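Local coordinates for membrane lipoprotein family protein (Aeropyrum pernix, PDB 4PEV) that binds adenosine and probably serves as the solute-binding lipoprotein of an ABC transporter that takes up nucleosides, at residues C[112-117]-C[137-142]. Residues are numbered along the deposited sequence; the frame is centred on the assembly and turned at random.
Sequences YDLIVL and KYALID. With ADN (adenosine), chain F.
I115 and L117 lie opposite Y138 and L140 on neighbouring parallel strands, the central two of a six-stranded parallel sheet. Helix 123-132 links the two strands, so they belong to one beta-alpha-beta unit of a periplasmic-binding-protein domain. Four backbone hydrogen bonds join them. I115 N donates to K137 O (3.0 Å) and A139 N to I115 O (2.8 Å). L117 N then reaches A139 O at 2.7 Å, almost straight on to the carbonyl, and I141 N binds L117 O. On one face, the I115 side chain runs alongside the Y138 ring. I115 CB sits 3.9 Å from Y138 CD1, and I115 CD1 meets Y138 CE1. Further along this face, with CG anti to its backbone N (chi1 -175°), L140 sends CD1 back to L117 CB, 3.9 Å away. L126 of helix 123-132 covers L117, Y138 and L140. The Y138 hydroxyl hydrogen-bonds S107. On the other face, L114 CD1 leans across to A139 CB (4.3 Å), and V116 CG1 meets I141 CG1 at 4.0 Å. Helix 301-313 packs over L114, A139 and I141. Just past the second strand, D142 OD2 accepts a hydrogen bond from adenosine O2' (2.8 Å), while OD1 forms a salt bridge with K299, which also binds the ligand. An alanine at D142 would probably leave the ribose O2' without this acceptor and K299 without this salt-bridge partner. The chemistry thus divides: apolar packing and backbone bonds fix the strand, and a carboxylate just beyond its end takes a hydrogen bond from the ribose.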
loop_
_atom_site.group_PDB
_atom_site.type_symbol
_atom_site.label_atom_id
_atom_site.label_comp_id
_atom_site.label_asym_id
_atom_site.label_seq_id
_atom_site.Cartn_x
_atom_site.Cartn_y
_atom_site.Cartn_z
ATOM N N TYR C 112 8.414 -0.741 -27.592
ATOM C CA TYR C 112 8.817 -0.800 -26.196
ATOM C C TYR C 112 9.643 -2.037 -25.869
ATOM O O TYR C 112 9.201 -3.168 -26.046
ATOM C CB TYR C 112 7.587 -0.738 -25.290
ATOM C CG TYR C 112 6.777 0.476 -25.560
ATOM C CD1 TYR C 112 7.206 1.717 -25.140
ATOM C CD2 TYR C 112 5.599 0.394 -26.264
ATOM C CE1 TYR C 112 6.480 2.857 -25.425
ATOM C CE2 TYR C 112 4.854 1.514 -26.542
ATOM C CZ TYR C 112 5.299 2.739 -26.118
ATOM O OH TYR C 112 4.551 3.847 -26.396
ATOM N N ASP C 113 10.841 -1.788 -25.358
ATOM C CA ASP C 113 11.719 -2.837 -24.895
ATOM C C ASP C 113 11.111 -3.537 -23.677
ATOM O O ASP C 113 11.249 -4.746 -23.515
ATOM C CB ASP C 113 13.100 -2.253 -24.595
ATOM C CG ASP C 113 13.703 -1.548 -25.813
ATOM O OD1 ASP C 113 14.282 -2.218 -26.705
ATOM O OD2 ASP C 113 13.571 -0.312 -25.899
ATOM N N LEU C 114 10.413 -2.773 -22.847
ATOM C CA LEU C 114 9.713 -3.300 -21.670
ATOM C C LEU C 114 8.332 -2.640 -21.569
ATOM O O LEU C 114 8.176 -1.428 -21.818
ATOM C CB LEU C 114 10.521 -3.014 -20.392
ATOM C CG LEU C 114 10.017 -3.549 -19.045
ATOM C CD1 LEU C 114 10.033 -5.067 -18.981
ATOM C CD2 LEU C 114 10.849 -2.971 -17.915
ATOM N N ILE C 115 7.337 -3.446 -21.221
ATOM C CA ILE C 115 6.033 -2.924 -20.880
ATOM C C ILE C 115 5.847 -3.197 -19.395
ATOM O O ILE C 115 5.919 -4.348 -18.959
ATOM C CB ILE C 115 4.917 -3.549 -21.736
ATOM C CG1 ILE C 115 5.118 -3.167 -23.211
ATOM C CG2 ILE C 115 3.540 -3.078 -21.265
ATOM C CD1 ILE C 115 4.121 -3.808 -24.153
ATOM N N VAL C 116 5.640 -2.128 -18.629
ATOM C CA VAL C 116 5.467 -2.218 -17.191
ATOM C C VAL C 116 3.993 -2.098 -16.857
ATOM O O VAL C 116 3.344 -1.125 -17.230
ATOM C CB VAL C 116 6.245 -1.120 -16.457
ATOM C CG1 VAL C 116 5.978 -1.186 -14.961
ATOM C CG2 VAL C 116 7.730 -1.260 -16.732
ATOM N N LEU C 117 3.472 -3.083 -16.139
ATOM C CA LEU C 117 2.042 -3.165 -15.887
ATOM C C LEU C 117 1.756 -2.976 -14.405
ATOM O O LEU C 117 2.072 -3.835 -13.579
ATOM C CB LEU C 117 1.507 -4.506 -16.399
ATOM C CG LEU C 117 1.715 -4.729 -17.904
ATOM C CD1 LEU C 117 1.394 -6.160 -18.272
ATOM C CD2 LEU C 117 0.881 -3.764 -18.733
ATOM N N LYS C 137 9.054 -8.221 -23.677
ATOM C CA LYS C 137 9.247 -8.329 -22.226
ATOM C C LYS C 137 8.238 -7.491 -21.457
ATOM O O LYS C 137 7.945 -6.364 -21.843
ATOM C CB LYS C 137 10.632 -7.869 -21.813
ATOM C CG LYS C 137 11.732 -8.322 -22.735
ATOM C CD LYS C 137 13.070 -8.340 -22.013
ATOM C CE LYS C 137 14.229 -8.242 -22.995
ATOM N NZ LYS C 137 14.269 -6.902 -23.654
ATOM N N TYR C 138 7.749 -8.055 -20.347
ATOM C CA TYR C 138 6.739 -7.439 -19.488
ATOM C C TYR C 138 7.183 -7.466 -18.039
ATOM O O TYR C 138 7.754 -8.451 -17.597
ATOM C CB TYR C 138 5.441 -8.220 -19.561
ATOM C CG TYR C 138 4.828 -8.329 -20.936
ATOM C CD1 TYR C 138 4.005 -7.335 -21.430
ATOM C CD2 TYR C 138 5.046 -9.446 -21.730
ATOM C CE1 TYR C 138 3.437 -7.439 -22.677
ATOM C CE2 TYR C 138 4.469 -9.568 -22.973
ATOM C CZ TYR C 138 3.673 -8.561 -23.440
ATOM O OH TYR C 138 3.102 -8.669 -24.677
ATOM N N ALA C 139 6.900 -6.399 -17.291
ATOM C CA ALA C 139 6.964 -6.458 -15.827
ATOM C C ALA C 139 5.573 -6.216 -15.249
ATOM O O ALA C 139 4.941 -5.216 -15.542
ATOM C CB ALA C 139 7.964 -5.461 -15.274
ATOM N N LEU C 140 5.087 -7.174 -14.470
ATOM C CA LEU C 140 3.806 -7.048 -13.795
ATOM C C LEU C 140 4.094 -6.621 -12.375
ATOM O O LEU C 140 4.878 -7.266 -11.693
ATOM C CB LEU C 140 3.073 -8.386 -13.811
ATOM C CG LEU C 140 1.645 -8.427 -13.257
ATOM C CD1 LEU C 140 0.771 -7.271 -13.750
ATOM C CD2 LEU C 140 0.989 -9.759 -13.594
ATOM N N ILE C 141 3.500 -5.516 -11.937
ATOM C CA ILE C 141 3.739 -5.005 -10.582
ATOM C C ILE C 141 2.514 -5.245 -9.699
ATOM O O ILE C 141 1.378 -4.998 -10.126
ATOM C CB ILE C 141 4.065 -3.499 -10.563
ATOM C CG1 ILE C 141 5.121 -3.132 -11.620
ATOM C CG2 ILE C 141 4.513 -3.067 -9.178
ATOM C CD1 ILE C 141 6.415 -3.918 -11.550
ATOM N N ASP C 142 2.774 -5.736 -8.479
ATOM C CA ASP C 142 1.751 -6.018 -7.464
ATOM C C ASP C 142 0.918 -7.257 -7.798
ATOM O O ASP C 142 -0.161 -7.456 -7.243
ATOM C CB ASP C 142 0.843 -4.791 -7.259
ATOM C CG ASP C 142 0.254 -4.706 -5.848
ATOM O OD1 ASP C 142 1.020 -4.886 -4.876
ATOM O OD2 ASP C 142 -0.968 -4.431 -5.711
HETATM O "O5'" ADN F . -3.515 1.982 -1.796
HETATM C "C5'" ADN F . -3.536 0.682 -1.175
HETATM C "C4'" ADN F . -3.264 -0.500 -2.111
HETATM O "O4'" ADN F . -4.293 -0.655 -3.092
HETATM C "C3'" ADN F . -1.976 -0.460 -2.928
HETATM O "O3'" ADN F . -0.833 -0.852 -2.160
HETATM C "C2'" ADN F . -2.297 -1.410 -4.077
HETATM O "O2'" ADN F . -2.099 -2.790 -3.742
HETATM C "C1'" ADN F . -3.763 -1.158 -4.315
HETATM N N9 ADN F . -3.966 -0.138 -5.361
HETATM C C8 ADN F . -3.888 1.207 -5.226
HETATM N N7 ADN F . -4.152 1.838 -6.401
HETATM C C5 ADN F . -4.413 0.868 -7.303
HETATM C C6 ADN F . -4.764 0.798 -8.738
HETATM N N6 ADN F . -4.888 1.932 -9.453
HETATM N N1 ADN F . -4.942 -0.422 -9.303
HETATM C C2 ADN F . -4.809 -1.569 -8.602
HETATM N N3 ADN F . -4.491 -1.584 -7.302
HETATM C C4 ADN F . -4.283 -0.428 -6.614
#